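Local coordinates for protein aminotransferase class-III (Ochrobactrum anthropi, PDB 5GHG) that probably transfers amino groups between amines and keto compounds as a class-III omega-transaminase, using a pyridoxal-phosphate cofactor held here in its aminated form, at residues I95-A98 / E99-S103; D123-V126 / K127-Y131. The protein carries 1 engineered substitution. All coordinates share one frame; numbering follows the deposited sequence.

Contact 1 of 2, residues I95-A98 / E99-S103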
loop_
_atom_site.group_PDB
_atom_site.type_symbol
_atom_site.label_atom_id
_atom_site.label_comp_id
_atom_site.label_asym_id
_atom_site.label_seq_id
_atom_site.Cartn_x
_atom_site.Cartn_y
_atom_site.Cartn_z
ATOM N N ILE B 95 -13.511 -14.066 -5.538
ATOM C CA ILE B 95 -13.439 -15.237 -6.397
ATOM C C ILE B 95 -13.845 -14.891 -7.826
ATOM O O ILE B 95 -13.188 -15.297 -8.794
ATOM C CB ILE B 95 -14.332 -16.365 -5.835
ATOM C CG1 ILE B 95 -13.799 -16.814 -4.480
ATOM C CG2 ILE B 95 -14.423 -17.515 -6.820
ATOM C CD1 ILE B 95 -12.309 -16.997 -4.431
ATOM N N ASP B 96 -14.937 -14.144 -7.975
ATOM C CA ASP B 96 -15.399 -13.760 -9.297
ATOM C C ASP B 96 -14.362 -12.906 -10.036
ATOM O O ASP B 96 -14.174 -13.053 -11.244
ATOM C CB ASP B 96 -16.714 -12.992 -9.190
ATOM C CG ASP B 96 -17.876 -13.880 -8.790
ATOM O OD1 ASP B 96 -17.752 -15.106 -8.885
ATOM O OD2 ASP B 96 -18.906 -13.336 -8.389
ATOM N N LEU B 97 -13.705 -11.989 -9.323
ATOM C CA LEU B 97 -12.739 -11.118 -9.988
ATOM C C LEU B 97 -11.496 -11.894 -10.420
ATOM O O LEU B 97 -10.982 -11.686 -11.523
ATOM C CB LEU B 97 -12.352 -9.956 -9.068
ATOM C CG LEU B 97 -11.349 -8.953 -9.660
ATOM C CD1 LEU B 97 -11.851 -8.332 -10.941
ATOM C CD2 LEU B 97 -11.047 -7.859 -8.633
ATOM N N ALA B 98 -10.988 -12.773 -9.551
ATOM C CA ALA B 98 -9.853 -13.607 -9.921
ATOM C C ALA B 98 -10.161 -14.419 -11.175
ATOM O O ALA B 98 -9.343 -14.491 -12.101
ATOM C CB ALA B 98 -9.478 -14.534 -8.770
ATOM N N GLU B 99 -11.341 -15.026 -11.216
ATOM C CA GLU B 99 -11.724 -15.818 -12.377
ATOM C C GLU B 99 -11.802 -14.948 -13.634
ATOM O O GLU B 99 -11.302 -15.325 -14.695
ATOM C CB GLU B 99 -13.058 -16.506 -12.123
ATOM C CG GLU B 99 -13.425 -17.488 -13.220
ATOM C CD GLU B 99 -14.837 -18.039 -13.060
ATOM O OE1 GLU B 99 -15.441 -17.878 -11.961
ATOM O OE2 GLU B 99 -15.340 -18.639 -14.042
ATOM N N LYS B 100 -12.414 -13.771 -13.515
ATOM C CA LYS B 100 -12.524 -12.861 -14.648
ATOM C C LYS B 100 -11.143 -12.438 -15.164
ATOM O O LYS B 100 -10.906 -12.410 -16.374
ATOM C CB LYS B 100 -13.360 -11.655 -14.250
ATOM C CG LYS B 100 -13.371 -10.544 -15.251
ATOM C CD LYS B 100 -14.135 -10.950 -16.485
ATOM C CE LYS B 100 -15.618 -11.139 -16.161
ATOM N NZ LYS B 100 -16.398 -11.509 -17.389
ATOM N N LEU B 101 -10.215 -12.115 -14.256
ATOM C CA LEU B 101 -8.904 -11.637 -14.688
ATOM C C LEU B 101 -8.111 -12.739 -15.378
ATOM O O LEU B 101 -7.418 -12.487 -16.364
ATOM C CB LEU B 101 -8.111 -11.086 -13.508
ATOM C CG LEU B 101 -8.646 -9.778 -12.881
ATOM C CD1 LEU B 101 -7.743 -9.355 -11.719
ATOM C CD2 LEU B 101 -8.742 -8.700 -13.921
ATOM N N VAL B 102 -8.162 -13.963 -14.845
ATOM C CA VAL B 102 -7.499 -15.062 -15.519
ATOM C C VAL B 102 -8.094 -15.243 -16.914
ATOM O O VAL B 102 -7.368 -15.395 -17.898
ATOM C CB VAL B 102 -7.588 -16.350 -14.670
ATOM C CG1 VAL B 102 -7.118 -17.579 -15.471
ATOM C CG2 VAL B 102 -6.744 -16.211 -13.412
ATOM N N SER B 103 -9.418 -15.183 -17.022
ATOM C CA SER B 103 -10.057 -15.404 -18.319
ATOM C C SER B 103 -9.720 -14.311 -19.323
ATOM O O SER B 103 -9.761 -14.554 -20.528
ATOM C CB SER B 103 -11.579 -15.523 -18.149
ATOM O OG SER B 103 -12.168 -14.249 -17.979
#
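Leu-101 N reaches back to Leu-97 O at 2.9 Å in one of four consecutive i to i+4 bonds, the others joining Glu-99 to Ile-95, Lys-100 to Asp-96 and Val-102 to Ala-98, with N-H...O angles of 159° to 170° as in a regular alpha-helix. Leu-97 and Leu-101 meet on the buried flank. CD1 of Leu-97 lies 4.0 Å from CG of Leu-101, and the branched ends cross obliquely. Their first torsions differ: Leu-97 turns CG away from its own N, whereas Leu-101 keeps CG beside its N (chi1 -68°), which lays that CG 3.3 Å from the carbonyl oxygen of Leu-97. Leucine suits both places, because Phe-114 of strand 111-115 packs on each. Ala-98, with just a methyl, lets the helix come close to Ala-112 and Phe-114 of the same strand. The polar residues lie mostly on the outer side, which exposed Ile-95 shares. Asp-96 OD1, which also has a weak hydrogen bond with His-91 ND1, is 4.7 Å from Glu-99 OE1, a like-charged pair that solvent near Glu-99 probably screens. Ser-103 turns its hydroxyl back along the helix, where OG donates to Lys-100 O at 2.7 Å, which suits a serine near a helix end. The whole is a broadly amphipathic helix, its apolar stripe lying against the sheet of the cofactor-binding domain and, through Leu-97 on Ala-335, Leu-336 and Leu-339, on helix 329-344.

Contact 2 of 2, residues D123-V126 / K127-Y131; sequences DTVV and KLIWY
Val-126 and Trp-130 make the aromatic contact of this helical turn, their side chains running alongside each other in the same direction. Methyl CG1 of Val-126 sits over the face of the indole, 3.9 Å from the centroid of the six-membered ring of Trp-130 and 25° off its normal, a CH-pi contact displaced toward the ring's rim. With chi1 at -68°, Trp-130 holds CG beside its own N, which swings the ring back over the preceding turn; the carbonyl oxygen of Val-126 lies over the same face. A hydrogen bond from NE1 to Lys-142 O probably helps fix the ring's rotation.

Aliphatic packing follows on the next flank. CG1 of Val-125 touches CD1 of Ile-129 at 3.8 Å, the two side chains passing at a slant. Branched aliphatic residues suit this buried flank, where Ile-129 also meets the small Ala-220 and Ala-221 of strand 219-224.

Backbone bonds link each of residues 127 to 130 to the carbonyl four places earlier, the shortest running from Leu-128 N to Thr-124 O at 2.8 Å.

The polar ends look elsewhere. Asp-123 OD1 and Lys-127 NZ stand 5.9 Å apart, too far for a salt bridge, though their opposite charges probably attract. The carboxylate of buried Asp-123 is gripped by Thr-155 OG1 and, from the second subunit, by Ile-156 N. Lys-127 is long enough to carry its ammonium to Val-154 O of that subunit.

Helix 118-135 thus lies between the central sheet and the dimer interface: Val-125 and Ile-129 rest on Ile-256 of strand 254-258, Thr-124, Val-125 and Leu-128 meet Phe-299 of strand 297-301, and Val-126 leans on Leu-161 of helix 156-161.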
loop_
_atom_site.group_PDB
_atom_site.type_symbol
_atom_site.label_atom_id
_atom_site.label_comp_id
_atom_site.label_asym_id
_atom_site.label_seq_id
_atom_site.Cartn_x
_atom_site.Cartn_y
_atom_site.Cartn_z
ATOM N N ASP B 123 6.075 -5.562 -5.135
ATOM C CA ASP B 123 6.826 -6.010 -3.967
ATOM C C ASP B 123 6.574 -7.503 -3.694
ATOM O O ASP B 123 7.509 -8.274 -3.448
ATOM C CB ASP B 123 6.421 -5.155 -2.766
ATOM C CG ASP B 123 7.329 -5.334 -1.574
ATOM O OD1 ASP B 123 7.256 -6.408 -0.952
ATOM O OD2 ASP B 123 8.088 -4.383 -1.239
ATOM N N THR B 124 5.307 -7.912 -3.725
ATOM C CA THR B 124 4.958 -9.305 -3.515
ATOM C C THR B 124 5.491 -10.200 -4.650
ATOM O O THR B 124 5.895 -11.338 -4.402
ATOM C CB THR B 124 3.441 -9.447 -3.400
ATOM O OG1 THR B 124 2.987 -8.593 -2.360
ATOM C CG2 THR B 124 3.025 -10.895 -3.109
ATOM N N VAL B 125 5.454 -9.721 -5.886
ATOM C CA VAL B 125 6.031 -10.495 -6.983
ATOM C C VAL B 125 7.505 -10.796 -6.700
ATOM O O VAL B 125 7.964 -11.931 -6.872
ATOM C CB VAL B 125 5.849 -9.776 -8.336
ATOM C CG1 VAL B 125 6.745 -10.407 -9.404
ATOM C CG2 VAL B 125 4.372 -9.859 -8.780
ATOM N N VAL B 126 8.270 -9.779 -6.265
ATOM C CA VAL B 126 9.677 -9.998 -5.967
ATOM C C VAL B 126 9.825 -11.046 -4.851
ATOM O O VAL B 126 10.677 -11.949 -4.927
ATOM C CB VAL B 126 10.376 -8.687 -5.588
ATOM C CG1 VAL B 126 11.808 -8.989 -5.104
ATOM C CG2 VAL B 126 10.428 -7.736 -6.800
ATOM N N LYS B 127 8.999 -10.940 -3.810
ATOM C CA LYS B 127 9.054 -11.883 -2.701
ATOM C C LYS B 127 8.717 -13.300 -3.175
ATOM O O LYS B 127 9.381 -14.274 -2.783
ATOM C CB LYS B 127 8.071 -11.450 -1.604
ATOM C CG LYS B 127 8.426 -11.917 -0.228
ATOM C CD LYS B 127 7.696 -11.124 0.853
ATOM C CE LYS B 127 6.322 -11.613 1.074
ATOM N NZ LYS B 127 5.797 -11.116 2.377
ATOM N N LEU B 128 7.685 -13.426 -3.994
ATOM C CA LEU B 128 7.283 -14.725 -4.510
ATOM C C LEU B 128 8.398 -15.340 -5.359
ATOM O O LEU B 128 8.668 -16.535 -5.265
ATOM C CB LEU B 128 5.997 -14.586 -5.322
ATOM C CG LEU B 128 5.384 -15.788 -6.038
ATOM C CD1 LEU B 128 3.944 -15.453 -6.405
ATOM C CD2 LEU B 128 6.193 -16.162 -7.305
ATOM N N ILE B 129 9.073 -14.518 -6.156
ATOM C CA ILE B 129 10.166 -15.007 -6.998
ATOM C C ILE B 129 11.316 -15.534 -6.145
ATOM O O ILE B 129 11.885 -16.596 -6.437
ATOM C CB ILE B 129 10.619 -13.898 -7.961
ATOM C CG1 ILE B 129 9.562 -13.716 -9.048
ATOM C CG2 ILE B 129 11.986 -14.230 -8.594
ATOM C CD1 ILE B 129 9.810 -12.520 -9.908
ATOM N N TRP B 130 11.679 -14.814 -5.070
ATOM C CA TRP B 130 12.738 -15.298 -4.193
ATOM C C TRP B 130 12.333 -16.606 -3.500
ATOM O O TRP B 130 13.129 -17.552 -3.400
ATOM C CB TRP B 130 13.099 -14.250 -3.145
ATOM C CG TRP B 130 13.737 -13.047 -3.674
ATOM C CD1 TRP B 130 14.235 -12.865 -4.927
ATOM C CD2 TRP B 130 13.969 -11.821 -2.968
ATOM N NE1 TRP B 130 14.762 -11.606 -5.049
ATOM C CE2 TRP B 130 14.614 -10.942 -3.861
ATOM C CE3 TRP B 130 13.698 -11.391 -1.668
ATOM C CZ2 TRP B 130 14.982 -9.642 -3.501
ATOM C CZ3 TRP B 130 14.075 -10.095 -1.299
ATOM C CH2 TRP B 130 14.704 -9.238 -2.218
ATOM N N TYR B 131 11.113 -16.649 -2.987
ATOM C CA TYR B 131 10.582 -17.860 -2.390
ATOM C C TYR B 131 10.630 -19.019 -3.382
ATOM O O TYR B 131 11.066 -20.122 -3.048
ATOM C CB TYR B 131 9.135 -17.599 -1.930
ATOM C CG TYR B 131 8.486 -18.766 -1.268
ATOM C CD1 TYR B 131 8.574 -18.954 0.103
ATOM C CD2 TYR B 131 7.775 -19.701 -2.022
ATOM C CE1 TYR B 131 7.950 -20.027 0.712
ATOM C CE2 TYR B 131 7.177 -20.782 -1.432
ATOM C CZ TYR B 131 7.261 -20.942 -0.064
ATOM O OH TYR B 131 6.660 -22.033 0.521
#

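From the N terminus, the chain first forms contact 1 within helix 93-104, then passes through strand 111-115 and reaches contact 2 within helix 118-135. Each contact closes no more than a helical turn, and the two follow in series, neither nesting nor crossing. Their centres are 21 Å apart and their nearest atoms about 12 Å, so they do not touch. What they share is the seven-stranded mixed sheet: strand 297-301 receives side chains from both helices. Contact 1 ties the sheet's 111-115 edge to helix 329-344, whereas contact 2 reaches the interior strands 219-224 and 254-258, the second subunit and the neighbourhood of the bound cofactor.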